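Spore germination protein GerM (Bacillus subtilis subsp. subtilis str. 168, PDB 6GZB) is of unknown molecular function but affects both sporulation and germination, and is built from two tandem GerMN domains. Local coordinates at residues G63-Q68 against E136-Q141; P71-K74 against K80-L83; V310-N313 against E317-N320. All blocks are in the same frame, centred on the assembly; numbering follows the deposited sequence.

Contact 1 of 3, residues G63-Q68 against E136-Q141; sequences GYVVAQ and EQKIVQ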
loop_
_atom_site.group_PDB
_atom_site.type_symbol
_atom_site.label_atom_id
_atom_site.label_comp_id
_atom_site.label_asym_id
_atom_site.label_seq_id
_atom_site.Cartn_x
_atom_site.Cartn_y
_atom_site.Cartn_z
ATOM N N GLY A 63 -12.272 3.982 6.582
ATOM C CA GLY A 63 -11.913 5.021 5.617
ATOM C C GLY A 63 -10.560 4.842 4.932
ATOM O O GLY A 63 -10.187 5.648 4.080
ATOM N N TYR A 64 -9.838 3.777 5.264
ATOM C CA TYR A 64 -8.508 3.561 4.679
ATOM C C TYR A 64 -8.611 2.990 3.272
ATOM O O TYR A 64 -9.415 2.095 3.006
ATOM C CB TYR A 64 -7.662 2.630 5.542
ATOM C CG TYR A 64 -7.246 3.228 6.855
ATOM C CD1 TYR A 64 -6.113 4.035 6.956
ATOM C CD2 TYR A 64 -7.975 2.973 8.009
ATOM C CE1 TYR A 64 -5.725 4.570 8.175
ATOM C CE2 TYR A 64 -7.625 3.540 9.217
ATOM C CZ TYR A 64 -6.493 4.326 9.303
ATOM O OH TYR A 64 -6.158 4.879 10.523
ATOM N N VAL A 65 -7.769 3.501 2.378
ATOM C CA VAL A 65 -7.547 2.865 1.091
ATOM C C VAL A 65 -6.593 1.699 1.292
ATOM O O VAL A 65 -5.501 1.870 1.828
ATOM C CB VAL A 65 -6.964 3.863 0.068
ATOM C CG1 VAL A 65 -6.762 3.198 -1.284
ATOM C CG2 VAL A 65 -7.879 5.066 -0.050
ATOM N N VAL A 66 -7.028 0.511 0.889
ATOM C CA VAL A 66 -6.341 -0.727 1.247
ATOM C C VAL A 66 -6.418 -1.707 0.087
ATOM O O VAL A 66 -7.467 -1.853 -0.538
ATOM C CB VAL A 66 -7.014 -1.440 2.443
ATOM C CG1 VAL A 66 -6.131 -2.581 2.915
ATOM C CG2 VAL A 66 -7.306 -0.472 3.579
ATOM N N ALA A 67 -5.327 -2.417 -0.158
ATOM C CA ALA A 67 -5.313 -3.476 -1.163
ATOM C C ALA A 67 -6.173 -4.644 -0.680
ATOM O O ALA A 67 -6.048 -5.079 0.459
ATOM C CB ALA A 67 -3.884 -3.949 -1.416
ATOM N N GLN A 68 -7.068 -5.114 -1.547
ATOM C CA GLN A 68 -7.650 -6.436 -1.420
ATOM C C GLN A 68 -7.405 -7.226 -2.689
ATOM O O GLN A 68 -7.797 -6.802 -3.776
ATOM C CB GLN A 68 -9.146 -6.345 -1.143
ATOM C CG GLN A 68 -9.476 -5.800 0.235
ATOM C CD GLN A 68 -9.245 -6.827 1.321
ATOM O OE1 GLN A 68 -10.069 -7.722 1.526
ATOM N NE2 GLN A 68 -8.105 -6.722 2.008
ATOM N N GLU A 136 -12.473 12.272 -2.042
ATOM C CA GLU A 136 -11.726 12.763 -3.202
ATOM C C GLU A 136 -10.297 12.214 -3.276
ATOM O O GLU A 136 -9.883 11.676 -4.301
ATOM C CB GLU A 136 -11.689 14.282 -3.188
ATOM C CG GLU A 136 -11.149 14.887 -4.463
ATOM C CD GLU A 136 -11.647 16.299 -4.680
ATOM O OE1 GLU A 136 -11.023 17.242 -4.149
ATOM O OE2 GLU A 136 -12.665 16.451 -5.379
ATOM N N GLN A 137 -9.557 12.333 -2.178
ATOM C CA GLN A 137 -8.184 11.842 -2.132
ATOM C C GLN A 137 -8.136 10.322 -2.199
ATOM O O GLN A 137 -7.226 9.757 -2.780
ATOM C CB GLN A 137 -7.476 12.314 -0.858
ATOM C CG GLN A 137 -6.988 13.746 -0.905
ATOM C CD GLN A 137 -5.655 13.913 -0.214
ATOM O OE1 GLN A 137 -4.596 13.782 -0.836
ATOM N NE2 GLN A 137 -5.696 14.153 1.088
ATOM N N LYS A 138 -9.123 9.662 -1.602
ATOM C CA LYS A 138 -9.196 8.205 -1.647
ATOM C C LYS A 138 -9.257 7.710 -3.077
ATOM O O LYS A 138 -8.569 6.760 -3.445
ATOM C CB LYS A 138 -10.433 7.706 -0.889
ATOM C CG LYS A 138 -10.453 8.068 0.585
ATOM C CD LYS A 138 -11.696 7.515 1.271
ATOM C CE LYS A 138 -12.034 8.308 2.520
ATOM N NZ LYS A 138 -10.929 8.322 3.511
ATOM N N ILE A 139 -10.101 8.353 -3.882
ATOM C CA ILE A 139 -10.273 7.960 -5.271
ATOM C C ILE A 139 -8.966 8.088 -6.064
ATOM O O ILE A 139 -8.585 7.176 -6.796
ATOM C CB ILE A 139 -11.398 8.781 -5.927
ATOM C CG1 ILE A 139 -12.749 8.297 -5.403
ATOM C CG2 ILE A 139 -11.350 8.677 -7.444
ATOM C CD1 ILE A 139 -13.858 9.312 -5.563
ATOM N N VAL A 140 -8.266 9.202 -5.900
ATOM C CA VAL A 140 -6.993 9.405 -6.601
ATOM C C VAL A 140 -5.976 8.333 -6.209
ATOM O O VAL A 140 -5.294 7.767 -7.056
ATOM C CB VAL A 140 -6.380 10.789 -6.295
ATOM C CG1 VAL A 140 -5.054 10.955 -7.030
ATOM C CG2 VAL A 140 -7.338 11.900 -6.696
ATOM N N GLN A 141 -5.882 8.055 -4.915
ATOM C CA GLN A 141 -4.925 7.076 -4.415
ATOM C C GLN A 141 -5.285 5.663 -4.855
ATOM O O GLN A 141 -4.400 4.890 -5.236
ATOM C CB GLN A 141 -4.839 7.149 -2.893
ATOM C CG GLN A 141 -4.168 8.414 -2.390
ATOM C CD GLN A 141 -4.425 8.690 -0.927
ATOM O OE1 GLN A 141 -5.080 7.902 -0.236
ATOM N NE2 GLN A 141 -3.899 9.814 -0.439
#
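Strand-to-helix packing of Val65, with a hydrogen bond from Lys138 to Gly63, joins the start of strand 65-73 and the turn before it to the first turns of helix 136-147 in the N-terminal GerMN domain. Strand 65-73 forms a beta-hairpin with strand 51-60, and Gly63 lies in the turn between them; at its positive phi (100°) a side chain would be crowded by the carbonyl oxygen of the residue before. The packing rests on one methyl group: Val65 CG2 is 3.8 Å from Lys138 CA and 4.0 Å from Gln141 OE1, so it meets two residues three apart on the same helix face. Val65 CG1 is anti to the backbone N (chi1 -179°), which leaves CG2 as the branch facing the helix. Gln141 offers little more than its oxygen here, and OE1 accepts its hydrogen bond from Asn186 N. Ile59 of the partner strand also touches Lys138. The lysine chain starts against the valine, with Lys138 CG 4.0 Å from Val65 CG2, then runs past it toward the turn. A bend at the last torsion (chi4 -58°) brings the ammonium there, where Lys138 NZ donates to Gly63 O at 2.8 Å from slightly outside the carbonyl plane.

Contact 2 of 3, residues P71-K74 against K80-L83; sequences PLPK and KQAL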
loop_
_atom_site.group_PDB
_atom_site.type_symbol
_atom_site.label_atom_id
_atom_site.label_comp_id
_atom_site.label_asym_id
_atom_site.label_seq_id
_atom_site.Cartn_x
_atom_site.Cartn_y
_atom_site.Cartn_z
ATOM N N PRO A 71 -10.018 -12.339 -7.168
ATOM C CA PRO A 71 -9.992 -13.062 -8.440
ATOM C C PRO A 71 -10.716 -12.316 -9.552
ATOM O O PRO A 71 -11.910 -12.063 -9.449
ATOM C CB PRO A 71 -10.727 -14.369 -8.115
ATOM C CG PRO A 71 -11.665 -14.011 -7.020
ATOM C CD PRO A 71 -11.012 -12.900 -6.233
ATOM N N LEU A 72 -9.985 -11.927 -10.587
ATOM C CA LEU A 72 -10.582 -11.234 -11.728
ATOM C C LEU A 72 -10.480 -12.105 -12.978
ATOM O O LEU A 72 -9.446 -12.711 -13.217
ATOM C CB LEU A 72 -9.855 -9.911 -11.975
ATOM C CG LEU A 72 -10.471 -8.647 -11.372
ATOM C CD1 LEU A 72 -10.786 -8.836 -9.902
ATOM C CD2 LEU A 72 -9.543 -7.458 -11.576
ATOM N N PRO A 73 -11.532 -12.120 -13.808
ATOM C CA PRO A 73 -11.514 -12.893 -15.058
ATOM C C PRO A 73 -10.332 -12.536 -15.959
ATOM O O PRO A 73 -9.968 -11.369 -16.062
ATOM C CB PRO A 73 -12.828 -12.503 -15.740
ATOM C CG PRO A 73 -13.670 -11.867 -14.693
ATOM C CD PRO A 73 -12.728 -11.271 -13.692
ATOM N N LYS A 74 -9.732 -13.534 -16.597
ATOM C CA LYS A 74 -8.744 -13.289 -17.644
ATOM C C LYS A 74 -9.252 -12.244 -18.637
ATOM O O LYS A 74 -10.431 -12.210 -18.985
ATOM C CB LYS A 74 -8.404 -14.584 -18.388
ATOM C CG LYS A 74 -6.988 -15.086 -18.148
ATOM C CD LYS A 74 -6.941 -16.121 -17.037
ATOM C CE LYS A 74 -6.022 -17.276 -17.406
ATOM N NZ LYS A 74 -5.468 -17.968 -16.210
ATOM N N LYS A 80 -7.292 -1.737 -17.450
ATOM C CA LYS A 80 -8.658 -1.252 -17.576
ATOM C C LYS A 80 -9.617 -2.084 -16.728
ATOM O O LYS A 80 -10.512 -1.557 -16.060
ATOM C CB LYS A 80 -9.081 -1.295 -19.043
ATOM C CG LYS A 80 -10.565 -1.101 -19.265
ATOM C CD LYS A 80 -10.881 -1.238 -20.744
ATOM C CE LYS A 80 -12.361 -1.021 -21.011
ATOM N NZ LYS A 80 -12.593 -0.481 -22.372
ATOM N N GLN A 81 -9.429 -3.392 -16.751
ATOM C CA GLN A 81 -10.314 -4.285 -16.018
ATOM C C GLN A 81 -10.218 -4.016 -14.521
ATOM O O GLN A 81 -11.227 -3.983 -13.821
ATOM C CB GLN A 81 -9.948 -5.737 -16.307
ATOM C CG GLN A 81 -10.869 -6.738 -15.627
ATOM C CD GLN A 81 -10.287 -8.124 -15.626
ATOM O OE1 GLN A 81 -9.091 -8.310 -15.397
ATOM N NE2 GLN A 81 -11.126 -9.112 -15.916
ATOM N N ALA A 82 -8.994 -3.812 -14.038
ATOM C CA ALA A 82 -8.771 -3.554 -12.619
ATOM C C ALA A 82 -9.549 -2.315 -12.162
ATOM O O ALA A 82 -10.206 -2.338 -11.127
ATOM C CB ALA A 82 -7.288 -3.386 -12.342
ATOM N N LEU A 83 -9.527 -1.259 -12.969
ATOM C CA LEU A 83 -10.283 -0.052 -12.655
ATOM C C LEU A 83 -11.790 -0.298 -12.709
ATOM O O LEU A 83 -12.545 0.261 -11.915
ATOM C CB LEU A 83 -9.917 1.076 -13.613
ATOM C CG LEU A 83 -8.476 1.587 -13.514
ATOM C CD1 LEU A 83 -8.326 2.845 -14.359
ATOM C CD2 LEU A 83 -8.087 1.874 -12.074
#
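Gln81 carries most of this contact, reaching from helix 78-84 to Leu72 and Pro73 at the end of strand 65-73. Its CG is anti to the backbone N (chi1 -177°) and the chain stays extended beyond it, which holds the amide away from the helix and against these two residues. Gln81 NE2 donates to Pro73 O along a nearly straight N-H path (167°), the acceptor lying in the plane of the amide. The 2.5 Å between Gln81 NE2 and Pro73 O is very short, and the exact length is doubtful. The same nitrogen packs against the proline ring, with Gln81 NE2 3.5 Å from Pro73 CD. Gln81 OE1 lies 3.9 Å from both Leu72 CB and Leu72 CD2; its 3.3 Å from Pro73 O brings two acceptors together and is no bond. The join is a short beta-to-alpha connection: the second strand of the hairpin ends at Pro73 and a few residues later the chain enters the helix. With an alanine here in place of Gln81, Pro73 O would probably lose this donor and a gap would be likely to open beside Leu72 CB and the proline ring. At Ala82 the contact becomes purely apolar, Leu72 CD2 approaching Ala82 CA to 4.1 Å. Leu83 touches Val110 and Val112 of strand 110-114, and Tyr85, just beyond the helix, touches both Leu72 and Pro73.

Contact 3 of 3, residues V310-N313 against E317-N320; sequences VKVN and ELVN. With ACT (acetate ion), chain F.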
loop_
_atom_site.group_PDB
_atom_site.type_symbol
_atom_site.label_atom_id
_atom_site.label_comp_id
_atom_site.label_asym_id
_atom_site.label_seq_id
_atom_site.Cartn_x
_atom_site.Cartn_y
_atom_site.Cartn_z
ATOM N N VAL A 310 16.554 -10.953 8.081
ATOM C CA VAL A 310 16.428 -10.509 9.459
ATOM C C VAL A 310 17.339 -11.303 10.377
ATOM O O VAL A 310 17.465 -12.515 10.246
ATOM C CB VAL A 310 14.972 -10.599 9.953
ATOM C CG1 VAL A 310 14.082 -9.638 9.160
ATOM C CG2 VAL A 310 14.462 -12.029 9.845
ATOM N N LYS A 311 18.016 -10.592 11.269
ATOM C CA LYS A 311 18.864 -11.204 12.272
ATOM C C LYS A 311 18.499 -10.633 13.611
ATOM O O LYS A 311 17.887 -9.570 13.687
ATOM C CB LYS A 311 20.343 -10.915 11.996
ATOM C CG LYS A 311 20.822 -11.410 10.642
ATOM C CD LYS A 311 22.324 -11.240 10.473
ATOM C CE LYS A 311 22.725 -11.426 9.016
ATOM N NZ LYS A 311 24.198 -11.459 8.833
ATOM N N VAL A 312 18.884 -11.338 14.670
ATOM C CA VAL A 312 18.799 -10.796 16.017
ATOM C C VAL A 312 20.176 -10.831 16.673
ATOM O O VAL A 312 20.836 -11.869 16.695
ATOM C CB VAL A 312 17.772 -11.559 16.870
ATOM C CG1 VAL A 312 17.961 -13.062 16.732
ATOM C CG2 VAL A 312 17.863 -11.126 18.322
ATOM N N ASN A 313 20.652 -9.655 17.071
ATOM C CA ASN A 313 21.954 -9.505 17.709
ATOM C C ASN A 313 23.042 -10.263 16.970
ATOM O O ASN A 313 23.860 -10.940 17.582
ATOM C CB ASN A 313 21.889 -9.961 19.161
ATOM C CG ASN A 313 21.223 -8.940 20.059
ATOM O OD1 ASN A 313 21.578 -7.760 20.052
ATOM N ND2 ASN A 313 20.261 -9.393 20.849
ATOM N N GLU A 317 18.942 -16.328 13.694
ATOM C CA GLU A 317 18.357 -17.303 14.600
ATOM C C GLU A 317 16.845 -17.142 14.728
ATOM O O GLU A 317 16.230 -17.731 15.616
ATOM C CB GLU A 317 18.978 -17.150 15.991
ATOM C CG GLU A 317 20.386 -17.708 16.110
ATOM C CD GLU A 317 20.973 -17.490 17.488
ATOM O OE1 GLU A 317 22.151 -17.854 17.693
ATOM O OE2 GLU A 317 20.251 -16.957 18.363
ATOM N N LEU A 318 16.239 -16.275 13.923
ATOM C CA LEU A 318 14.790 -16.084 14.041
ATOM C C LEU A 318 14.059 -17.202 13.313
ATOM O O LEU A 318 14.503 -17.661 12.257
ATOM C CB LEU A 318 14.355 -14.717 13.510
ATOM C CG LEU A 318 14.904 -13.528 14.303
ATOM C CD1 LEU A 318 14.858 -12.266 13.464
ATOM C CD2 LEU A 318 14.159 -13.347 15.608
ATOM N N VAL A 319 12.965 -17.669 13.906
ATOM C CA VAL A 319 12.078 -18.595 13.225
ATOM C C VAL A 319 10.703 -17.968 13.072
ATOM O O VAL A 319 10.328 -17.089 13.829
ATOM C CB VAL A 319 11.963 -19.942 13.972
ATOM C CG1 VAL A 319 13.348 -20.501 14.272
ATOM C CG2 VAL A 319 11.184 -19.775 15.262
ATOM N N ASN A 320 9.959 -18.415 12.072
ATOM C CA ASN A 320 8.602 -17.924 11.875
ATOM C C ASN A 320 7.632 -18.754 12.712
ATOM O O ASN A 320 8.048 -19.507 13.592
ATOM C CB ASN A 320 8.227 -17.973 10.391
ATOM C CG ASN A 320 8.169 -19.390 9.846
ATOM O OD1 ASN A 320 8.190 -20.365 10.598
ATOM N ND2 ASN A 320 8.128 -19.507 8.531
HETATM C C ACT F . 19.295 -6.835 23.283
HETATM O O ACT F . 18.425 -6.758 24.175
HETATM O OXT ACT F . 19.440 -7.870 22.610
HETATM C CH3 ACT F . 20.176 -5.662 22.975
HETATM O O HOH W 1 16.847 -15.135 11.237
#
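Leu318 packs tightly against Val310 and Val312 where strand 307-312 ends and the following loop doubles back over it, at the mixed beta-sheet of the C-terminal GerMN domain. The leucine spans the two valines; Lys311, between them, starts its side chain away from the loop. Leu318 CD1 meets Val310 CG2 at 3.6 Å, the two side chains crossing at about a right angle. On the second valine, Val312 CG1 sits 3.9 Å from Leu318 CG and 4.0 Å from Leu318 CD2. That methyl reaches the leucine because chi1 of Val312 (47°) sets CG1 between the backbone N and the carbonyl carbon. Phe277 touches both Val312 and Leu318, adding to this apolar cluster.

The looser side is at Glu317, whose CB comes only to 4.3 Å from Val312 CG1 and whose carboxylate makes a salt bridge with Lys285. Beyond the strand end, Asn313 ND2 lies very close to an acetate ion, probably from the crystallisation liquor, at a distance too short to trust. Beside the packed leucine no direct hydrogen bond joins the two backbones; a water bridges them instead, donating to Val310 O at 2.9 Å and accepting from Leu318 N at 3.0 Å.

From the N terminus, the chain runs up strand 51-60 and turns into 63-68, where contact 1 opens. Strand 65-73 continues into contact 2, which closes first, over a short connection, when helix 78-84 packs back on the strand end. Contact 1 closes only at helix 136-147, so its long span encloses contact 2, and the one strand is tied to two helices, with the contact centres about 18 Å apart. Contact 3 follows in series in the second GerMN domain, joining the end of strand 307-312 to the loop that follows it. It touches neither of the others: its nearest atoms lie about 22 Å from contact 1 and about 25 Å from contact 2.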